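PDB 1QSA: soluble lytic murein transglycosylase from Escherichia coli, which cleaves the glycosidic bond between N-acetylmuramic acid and N-acetylglucosamine in peptidoglycan, leaving a 1,6-anhydro bond in the muramic acid residue. Local coordinates for residues D397-V408 with W428-A438; S492-A502 with L520-T531. One frame throughout, in Å; residues are numbered along the deposited sequence.

Contact 1. Residues D397-V408 with W428-A438; sequences DNTARSEWANLV and WWDLSVQATIA. With SO4 (sulfate ion), chain E.
Leu-431 lies over one face of the indole of Trp-404. Its CB sits 3.7 Å from the centroid of the five-membered ring of Trp-404, close to the ring normal, a CH-pi contact. CD2 of Leu-431 follows the same face near CG of the tryptophan. Val-408 CG1, from the same helix as the ring, lies against the opposite face. CG of Trp-404 stands anti to its backbone N (chi1 -168°), which carries the indole across to helix 429-438. There NE1 makes a weak, bent hydrogen bond of 2.9 Å to Leu-431 O, while Ala-435 CB meets the ring edge.

Gln-434 reaches back with an extended chain. Its NE2 donates to Arg-401 O over 3.1 Å, almost straight at 179°. Ala-405 N reaches the same carbonyl from the other face, so two donors grip it. Gln-434 also lies over one face of the Arg-401 guanidinium, and OE1 accepts from a water at 2.7 Å that weakly joins Arg-401 NH1. At the far end, Val-408 CG2 packs on Ala-438 CB at 3.6 Å.

Helix 413-425 adds Ala-423 beside Trp-404 and Leu-431. At the N-terminal ends, OD2 of Asp-397 and OD2 of Asp-430 are 2.6 Å apart, with Met-392 against both side chains. A sulfate, probably from the crystallisation liquor, accepts from Asn-398 N, Thr-399 N and Thr-399 OG1, consistent with the positive N-terminal end of the helix.

The helices run 36° from parallel within the L-domain part of the alpha-superhelix. The short carboxylate distance is consistent with one of the two acids holding a proton.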
# COMPACT_ATOMS: atom_id res chain seq x y z
N ASP A 397 -1.17 -16.75 11.21
CA ASP A 397 -1.62 -16.23 9.93
C ASP A 397 -0.57 -15.58 9.04
O ASP A 397 -0.63 -15.74 7.83
CB ASP A 397 -2.82 -15.29 10.12
CG ASP A 397 -4.05 -16.01 10.68
OD1 ASP A 397 -4.03 -16.38 11.86
OD2 ASP A 397 -5.07 -16.18 9.97
N ASN A 398 0.39 -14.84 9.61
CA ASN A 398 1.39 -14.21 8.77
C ASN A 398 2.32 -15.24 8.13
O ASN A 398 2.71 -15.10 6.96
CB ASN A 398 2.22 -13.19 9.56
CG ASN A 398 1.40 -11.97 9.97
OD1 ASN A 398 0.52 -11.53 9.24
ND2 ASN A 398 1.68 -11.45 11.17
N THR A 399 2.63 -16.29 8.89
CA THR A 399 3.51 -17.37 8.42
C THR A 399 2.76 -18.18 7.35
O THR A 399 3.32 -18.53 6.31
CB THR A 399 3.96 -18.27 9.60
OG1 THR A 399 4.55 -17.43 10.62
CG2 THR A 399 5.02 -19.30 9.14
N ALA A 400 1.47 -18.41 7.60
CA ALA A 400 0.64 -19.13 6.64
C ALA A 400 0.50 -18.33 5.34
O ALA A 400 0.48 -18.92 4.26
CB ALA A 400 -0.74 -19.39 7.23
N ARG A 401 0.37 -17.00 5.44
CA ARG A 401 0.25 -16.15 4.25
C ARG A 401 1.42 -16.37 3.27
O ARG A 401 1.23 -16.46 2.06
CB ARG A 401 0.14 -14.67 4.64
CG ARG A 401 0.12 -13.73 3.45
CD ARG A 401 0.02 -12.26 3.86
NE ARG A 401 0.14 -11.42 2.68
CZ ARG A 401 -0.87 -11.14 1.85
NH1 ARG A 401 -2.09 -11.58 2.10
NH2 ARG A 401 -0.65 -10.39 0.78
N SER A 402 2.64 -16.48 3.81
CA SER A 402 3.83 -16.70 2.98
C SER A 402 3.77 -18.05 2.28
O SER A 402 4.17 -18.16 1.11
CB SER A 402 5.09 -16.59 3.83
OG SER A 402 5.16 -15.30 4.40
N GLU A 403 3.34 -19.08 3.00
CA GLU A 403 3.20 -20.40 2.39
C GLU A 403 2.12 -20.38 1.32
O GLU A 403 2.30 -20.91 0.22
CB GLU A 403 2.83 -21.45 3.43
CG GLU A 403 3.94 -21.78 4.41
CD GLU A 403 4.86 -22.93 3.98
OE1 GLU A 403 4.86 -23.36 2.80
OE2 GLU A 403 5.61 -23.39 4.87
N TRP A 404 0.98 -19.77 1.64
CA TRP A 404 -0.15 -19.70 0.72
C TRP A 404 0.25 -18.95 -0.55
O TRP A 404 -0.15 -19.34 -1.66
CB TRP A 404 -1.34 -19.00 1.39
CG TRP A 404 -2.64 -19.12 0.66
CD1 TRP A 404 -3.36 -18.10 0.10
CD2 TRP A 404 -3.45 -20.30 0.52
NE1 TRP A 404 -4.57 -18.57 -0.38
CE2 TRP A 404 -4.65 -19.92 -0.13
CE3 TRP A 404 -3.28 -21.64 0.89
CZ2 TRP A 404 -5.68 -20.83 -0.42
CZ3 TRP A 404 -4.30 -22.55 0.61
CH2 TRP A 404 -5.49 -22.14 -0.04
N ALA A 405 1.07 -17.92 -0.39
CA ALA A 405 1.53 -17.11 -1.51
C ALA A 405 2.25 -17.98 -2.53
O ALA A 405 2.04 -17.82 -3.73
CB ALA A 405 2.44 -15.98 -1.03
N ASN A 406 3.08 -18.91 -2.06
CA ASN A 406 3.80 -19.82 -2.95
C ASN A 406 2.85 -20.79 -3.62
O ASN A 406 3.02 -21.12 -4.79
CB ASN A 406 4.83 -20.64 -2.17
CG ASN A 406 6.05 -19.86 -1.80
OD1 ASN A 406 6.27 -18.76 -2.29
ND2 ASN A 406 6.90 -20.45 -0.95
N LEU A 407 1.87 -21.28 -2.87
CA LEU A 407 0.91 -22.23 -3.39
C LEU A 407 0.01 -21.67 -4.50
O LEU A 407 -0.22 -22.34 -5.52
CB LEU A 407 0.09 -22.79 -2.22
CG LEU A 407 -0.66 -24.12 -2.34
CD1 LEU A 407 0.23 -25.19 -2.95
CD2 LEU A 407 -1.12 -24.53 -0.95
N VAL A 408 -0.41 -20.42 -4.38
CA VAL A 408 -1.30 -19.82 -5.39
C VAL A 408 -0.56 -19.18 -6.57
O VAL A 408 -1.13 -18.98 -7.64
CB VAL A 408 -2.26 -18.78 -4.75
CG1 VAL A 408 -3.05 -19.42 -3.63
CG2 VAL A 408 -1.50 -17.58 -4.22
N TRP A 428 -10.63 -20.31 6.46
CA TRP A 428 -9.33 -19.63 6.43
C TRP A 428 -9.67 -18.38 5.60
O TRP A 428 -9.32 -18.27 4.42
CB TRP A 428 -8.28 -20.47 5.70
CG TRP A 428 -7.95 -21.80 6.37
CD1 TRP A 428 -8.19 -22.16 7.66
CD2 TRP A 428 -7.29 -22.91 5.75
NE1 TRP A 428 -7.72 -23.44 7.89
CE2 TRP A 428 -7.16 -23.92 6.73
CE3 TRP A 428 -6.80 -23.15 4.46
CZ2 TRP A 428 -6.56 -25.17 6.46
CZ3 TRP A 428 -6.20 -24.40 4.19
CH2 TRP A 428 -6.09 -25.38 5.19
N TRP A 429 -10.39 -17.46 6.24
CA TRP A 429 -10.91 -16.25 5.56
C TRP A 429 -9.85 -15.41 4.87
O TRP A 429 -10.06 -14.97 3.73
CB TRP A 429 -11.72 -15.41 6.53
CG TRP A 429 -12.69 -16.22 7.38
CD1 TRP A 429 -12.73 -16.27 8.74
CD2 TRP A 429 -13.76 -17.04 6.91
NE1 TRP A 429 -13.78 -17.05 9.15
CE2 TRP A 429 -14.43 -17.54 8.04
CE3 TRP A 429 -14.23 -17.41 5.63
CZ2 TRP A 429 -15.55 -18.38 7.95
CZ3 TRP A 429 -15.35 -18.26 5.54
CH2 TRP A 429 -15.99 -18.73 6.70
N ASP A 430 -8.75 -15.15 5.58
CA ASP A 430 -7.68 -14.38 4.96
C ASP A 430 -7.08 -15.06 3.73
O ASP A 430 -6.80 -14.42 2.71
CB ASP A 430 -6.59 -13.96 5.97
CG ASP A 430 -6.13 -15.07 6.89
OD1 ASP A 430 -6.47 -16.26 6.72
OD2 ASP A 430 -5.42 -14.72 7.85
N LEU A 431 -6.90 -16.38 3.79
CA LEU A 431 -6.35 -17.11 2.66
C LEU A 431 -7.31 -17.10 1.47
O LEU A 431 -6.89 -17.04 0.32
CB LEU A 431 -5.98 -18.55 3.06
CG LEU A 431 -4.99 -18.61 4.23
CD1 LEU A 431 -4.54 -20.08 4.45
CD2 LEU A 431 -3.76 -17.73 3.92
N SER A 432 -8.61 -17.16 1.76
CA SER A 432 -9.62 -17.11 0.71
C SER A 432 -9.48 -15.78 -0.04
O SER A 432 -9.38 -15.77 -1.27
CB SER A 432 -11.02 -17.24 1.32
OG SER A 432 -12.04 -17.09 0.34
N VAL A 433 -9.41 -14.67 0.69
CA VAL A 433 -9.28 -13.36 0.04
C VAL A 433 -7.95 -13.27 -0.73
O VAL A 433 -7.90 -12.82 -1.88
CB VAL A 433 -9.38 -12.18 1.07
CG1 VAL A 433 -9.06 -10.85 0.37
CG2 VAL A 433 -10.79 -12.10 1.68
N GLN A 434 -6.88 -13.78 -0.12
CA GLN A 434 -5.57 -13.75 -0.74
C GLN A 434 -5.53 -14.47 -2.09
O GLN A 434 -4.90 -14.00 -3.04
CB GLN A 434 -4.54 -14.33 0.23
CG GLN A 434 -3.08 -14.18 -0.21
CD GLN A 434 -2.11 -14.87 0.73
OE1 GLN A 434 -2.43 -15.16 1.88
NE2 GLN A 434 -0.90 -15.12 0.25
N ALA A 435 -6.22 -15.61 -2.17
CA ALA A 435 -6.28 -16.38 -3.41
C ALA A 435 -7.09 -15.63 -4.47
O ALA A 435 -6.74 -15.67 -5.65
CB ALA A 435 -6.86 -17.75 -3.16
N THR A 436 -8.17 -14.95 -4.08
CA THR A 436 -8.94 -14.21 -5.08
C THR A 436 -8.10 -13.08 -5.67
O THR A 436 -8.21 -12.77 -6.85
CB THR A 436 -10.29 -13.64 -4.55
OG1 THR A 436 -10.05 -12.64 -3.55
CG2 THR A 436 -11.15 -14.75 -3.97
N ILE A 437 -7.22 -12.50 -4.85
CA ILE A 437 -6.37 -11.41 -5.32
C ILE A 437 -5.30 -11.96 -6.27
O ILE A 437 -5.10 -11.41 -7.35
CB ILE A 437 -5.73 -10.65 -4.15
CG1 ILE A 437 -6.82 -9.90 -3.39
CG2 ILE A 437 -4.66 -9.67 -4.65
CD1 ILE A 437 -6.37 -9.33 -2.05
N ALA A 438 -4.68 -13.08 -5.90
CA ALA A 438 -3.66 -13.70 -6.75
C ALA A 438 -4.21 -14.09 -8.13
O ALA A 438 -3.54 -13.91 -9.14
CB ALA A 438 -3.08 -14.94 -6.07
S SO4 E . 2.31 -15.11 12.72
O1 SO4 E . 2.26 -15.63 14.09
O2 SO4 E . 2.32 -16.22 11.75
O3 SO4 E . 1.13 -14.27 12.47
O4 SO4 E . 3.56 -14.34 12.56
O HOH W 1 -2.98 -15.83 6.50
O HOH W 2 -3.59 -13.90 3.99

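Contact 2. Residues S492-A502 with L520-T531; sequences SGLMQIMPGTA and LLDPETNINIGT. With SO4 (sulfate ion), chain J.
Ile-497 pushes its CD1 against the backbone of helix 523-540. The methyl lies 3.3 Å from Asn-526 O and 3.5 Å from Gly-530 N, one helical turn on. Leu-520 and Ile-529 continue this apolar centre. Both CD1 and CD2 of Leu-520 reach Ala-502 CB, and CG2 of Ile-529 packs on Ala-502 CA at 3.9 Å. Tyr-514 touches all three of these residues from outside.

The extended chi2 of Met-495 carries SD to Gly-530, 3.8 Å from the glycine CA, and the bend at chi3 (72°) leaves CE against Gly-530 C and O. Further along, Leu-494 CD1 touches both Pro-523 CB and Ile-527 CD1.

Asn-526 brings the polar edge. Its CG is anti to the backbone N (chi1 -167°), and the amide is thereby directed at the turn of Gly-493 to Gln-496, a type I beta turn. OD1 accepts from Met-495 N at 2.8 Å. ND2 donates to Ser-492 O at 2.9 Å, from above the carbonyl plane, and to Leu-520 O on an in-plane lone pair. Ile-497 N reaches Ser-492 O from the opposite face. Gly-493 comes close to ND2, its CA 3.5 Å away. A water bridges Leu-494 N and Leu-520 O.

Gln-496 and Ile-497 both face Ser-492 in a G1 beta bulge. NE2 of Gln-496 reaches the in-plane lone pair of Gly-493 O. Tyr-552 OH bonds Met-495 O, and the Met-495 side chain packs on Ile-474 and Ala-475.

This buried amide thus ties three backbone sites together with both its ends. The bonds probably help hold the turn of this lysozyme-like domain beside helix 468-479, which carries the predicted catalytic Glu-478.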
# COMPACT_ATOMS: atom_id res chain seq x y z
N SER A 492 -2.91 -2.28 14.00
CA SER A 492 -2.97 -3.71 14.28
C SER A 492 -4.27 -4.46 14.10
O SER A 492 -5.35 -3.96 14.45
CB SER A 492 -2.48 -3.95 15.71
OG SER A 492 -1.13 -3.53 15.87
N GLY A 493 -4.13 -5.69 13.62
CA GLY A 493 -5.27 -6.59 13.51
C GLY A 493 -6.38 -6.35 12.52
O GLY A 493 -6.25 -5.55 11.60
N LEU A 494 -7.51 -7.00 12.82
CA LEU A 494 -8.67 -6.99 11.92
C LEU A 494 -9.17 -5.64 11.51
O LEU A 494 -9.48 -5.44 10.33
CB LEU A 494 -9.82 -7.81 12.52
CG LEU A 494 -9.60 -9.33 12.63
CD1 LEU A 494 -10.77 -9.94 13.39
CD2 LEU A 494 -9.42 -9.97 11.24
N MET A 495 -9.19 -4.71 12.45
CA MET A 495 -9.69 -3.37 12.15
C MET A 495 -8.59 -2.31 12.12
O MET A 495 -8.86 -1.11 12.10
CB MET A 495 -10.85 -3.01 13.09
CG MET A 495 -12.00 -4.01 12.94
SD MET A 495 -13.45 -3.65 13.93
CE MET A 495 -14.09 -2.19 13.06
N GLN A 496 -7.34 -2.80 12.05
CA GLN A 496 -6.15 -1.95 11.96
C GLN A 496 -6.18 -0.77 12.92
O GLN A 496 -6.10 0.40 12.53
CB GLN A 496 -5.96 -1.50 10.50
CG GLN A 496 -5.48 -2.65 9.58
CD GLN A 496 -4.04 -3.01 9.86
OE1 GLN A 496 -3.12 -2.33 9.41
NE2 GLN A 496 -3.83 -4.05 10.65
N ILE A 497 -6.28 -1.13 14.19
CA ILE A 497 -6.36 -0.18 15.28
C ILE A 497 -4.98 0.28 15.73
O ILE A 497 -4.10 -0.53 15.99
CB ILE A 497 -7.08 -0.84 16.48
CG1 ILE A 497 -8.48 -1.31 16.06
CG2 ILE A 497 -7.26 0.18 17.61
CD1 ILE A 497 -9.16 -2.19 17.12
N MET A 498 -4.80 1.61 15.78
CA MET A 498 -3.54 2.20 16.23
C MET A 498 -3.52 2.13 17.77
O MET A 498 -4.56 2.24 18.42
CB MET A 498 -3.44 3.66 15.77
CG MET A 498 -3.19 3.83 14.26
SD MET A 498 -1.55 3.31 13.77
CE MET A 498 -0.54 4.68 14.42
N PRO A 499 -2.34 1.93 18.38
CA PRO A 499 -2.22 1.85 19.84
C PRO A 499 -2.84 3.05 20.54
O PRO A 499 -3.55 2.90 21.53
CB PRO A 499 -0.71 1.76 20.06
CG PRO A 499 -0.24 1.02 18.83
CD PRO A 499 -1.04 1.67 17.72
N GLY A 500 -2.61 4.25 20.00
CA GLY A 500 -3.16 5.46 20.60
C GLY A 500 -4.68 5.46 20.58
O GLY A 500 -5.34 5.80 21.57
N THR A 501 -5.25 5.05 19.45
CA THR A 501 -6.69 4.96 19.29
C THR A 501 -7.28 3.95 20.27
O THR A 501 -8.33 4.20 20.85
CB THR A 501 -7.05 4.51 17.88
OG1 THR A 501 -6.43 5.41 16.94
CG2 THR A 501 -8.56 4.53 17.69
N ALA A 502 -6.62 2.81 20.43
CA ALA A 502 -7.09 1.77 21.35
C ALA A 502 -7.14 2.32 22.78
O ALA A 502 -8.15 2.18 23.48
CB ALA A 502 -6.17 0.53 21.28
N LEU A 520 -4.22 -6.46 20.55
CA LEU A 520 -4.95 -6.08 19.34
C LEU A 520 -4.87 -7.19 18.28
O LEU A 520 -5.64 -7.19 17.32
CB LEU A 520 -4.44 -4.73 18.80
CG LEU A 520 -4.66 -3.55 19.75
CD1 LEU A 520 -4.05 -2.28 19.16
CD2 LEU A 520 -6.18 -3.35 19.97
N LEU A 521 -3.96 -8.14 18.46
CA LEU A 521 -3.84 -9.25 17.53
C LEU A 521 -4.85 -10.37 17.81
O LEU A 521 -4.94 -11.34 17.05
CB LEU A 521 -2.41 -9.79 17.50
CG LEU A 521 -1.34 -8.78 17.09
CD1 LEU A 521 0.01 -9.49 17.03
CD2 LEU A 521 -1.66 -8.15 15.75
N ASP A 522 -5.57 -10.26 18.92
CA ASP A 522 -6.61 -11.22 19.28
C ASP A 522 -7.91 -10.75 18.59
O ASP A 522 -8.37 -9.64 18.85
CB ASP A 522 -6.81 -11.25 20.79
CG ASP A 522 -8.01 -12.06 21.20
OD1 ASP A 522 -8.03 -13.27 20.89
OD2 ASP A 522 -8.96 -11.49 21.79
N PRO A 523 -8.53 -11.61 17.77
CA PRO A 523 -9.77 -11.21 17.09
C PRO A 523 -10.86 -10.55 17.95
O PRO A 523 -11.32 -9.45 17.63
CB PRO A 523 -10.25 -12.51 16.45
CG PRO A 523 -8.96 -13.22 16.12
CD PRO A 523 -8.14 -12.98 17.37
N GLU A 524 -11.28 -11.20 19.03
CA GLU A 524 -12.31 -10.63 19.89
C GLU A 524 -11.93 -9.27 20.48
O GLU A 524 -12.74 -8.34 20.47
CB GLU A 524 -12.70 -11.61 21.00
CG GLU A 524 -13.81 -11.05 21.89
CD GLU A 524 -14.53 -12.13 22.72
OE1 GLU A 524 -14.11 -13.30 22.69
OE2 GLU A 524 -15.53 -11.79 23.38
N THR A 525 -10.71 -9.14 20.98
CA THR A 525 -10.26 -7.87 21.56
C THR A 525 -10.31 -6.78 20.49
O THR A 525 -10.81 -5.68 20.74
CB THR A 525 -8.80 -7.99 22.09
OG1 THR A 525 -8.73 -9.04 23.06
CG2 THR A 525 -8.36 -6.68 22.75
N ASN A 526 -9.81 -7.11 19.30
CA ASN A 526 -9.76 -6.17 18.19
C ASN A 526 -11.18 -5.73 17.79
O ASN A 526 -11.46 -4.54 17.67
CB ASN A 526 -9.02 -6.80 17.00
CG ASN A 526 -8.67 -5.79 15.95
OD1 ASN A 526 -9.51 -5.40 15.15
ND2 ASN A 526 -7.41 -5.33 15.95
N ILE A 527 -12.08 -6.69 17.64
CA ILE A 527 -13.46 -6.39 17.27
C ILE A 527 -14.16 -5.56 18.36
O ILE A 527 -14.89 -4.64 18.06
CB ILE A 527 -14.25 -7.70 16.94
CG1 ILE A 527 -13.71 -8.29 15.63
CG2 ILE A 527 -15.74 -7.44 16.81
CD1 ILE A 527 -14.14 -9.74 15.37
N ASN A 528 -13.87 -5.86 19.62
CA ASN A 528 -14.44 -5.12 20.75
C ASN A 528 -14.03 -3.63 20.67
O ASN A 528 -14.88 -2.72 20.58
CB ASN A 528 -13.93 -5.76 22.05
CG ASN A 528 -14.49 -5.11 23.31
OD1 ASN A 528 -15.45 -4.33 23.26
ND2 ASN A 528 -13.89 -5.42 24.46
N ILE A 529 -12.72 -3.37 20.63
CA ILE A 529 -12.22 -2.00 20.60
C ILE A 529 -12.51 -1.28 19.29
O ILE A 529 -12.87 -0.09 19.28
CB ILE A 529 -10.71 -1.98 20.94
CG1 ILE A 529 -10.52 -2.50 22.36
CG2 ILE A 529 -10.14 -0.55 20.81
CD1 ILE A 529 -9.07 -2.69 22.79
N GLY A 530 -12.44 -2.02 18.19
CA GLY A 530 -12.68 -1.43 16.88
C GLY A 530 -14.13 -1.07 16.67
O GLY A 530 -14.43 0.03 16.17
N THR A 531 -15.06 -1.96 17.03
CA THR A 531 -16.49 -1.63 16.88
C THR A 531 -16.86 -0.45 17.79
O THR A 531 -17.73 0.35 17.47
CB THR A 531 -17.44 -2.82 17.19
OG1 THR A 531 -17.22 -3.31 18.53
CG2 THR A 531 -17.28 -3.94 16.16
S SO4 J . 0.24 5.92 18.21
O1 SO4 J . 1.46 5.09 18.06
O2 SO4 J . -0.96 5.10 17.95
O3 SO4 J . 0.19 6.49 19.57
O4 SO4 J . 0.28 7.03 17.22
O HOH W 3 -7.03 -8.81 15.27

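How the contacts relate
Contact 1 and contact 2 follow each other along the chain and share no helix. Their centres lie 21 Å apart, with nearest atoms about 6 Å apart. Contact 1 joins two helices of the L domain and is partly buried, with a buried pair of acids at one end and the exposed Arg-401 at its margin. Contact 2 is buried in the Slt-type domain and sets a turn-rich segment on a helix. Each uses one side-chain amide against backbone: a single carbonyl in contact 1, several groups in contact 2. Asn-398 of contact 1 bonds Asn-482 and Lys-484, and Lys-484 NZ in turn bonds Leu-521 O of contact 2, linking the two regions.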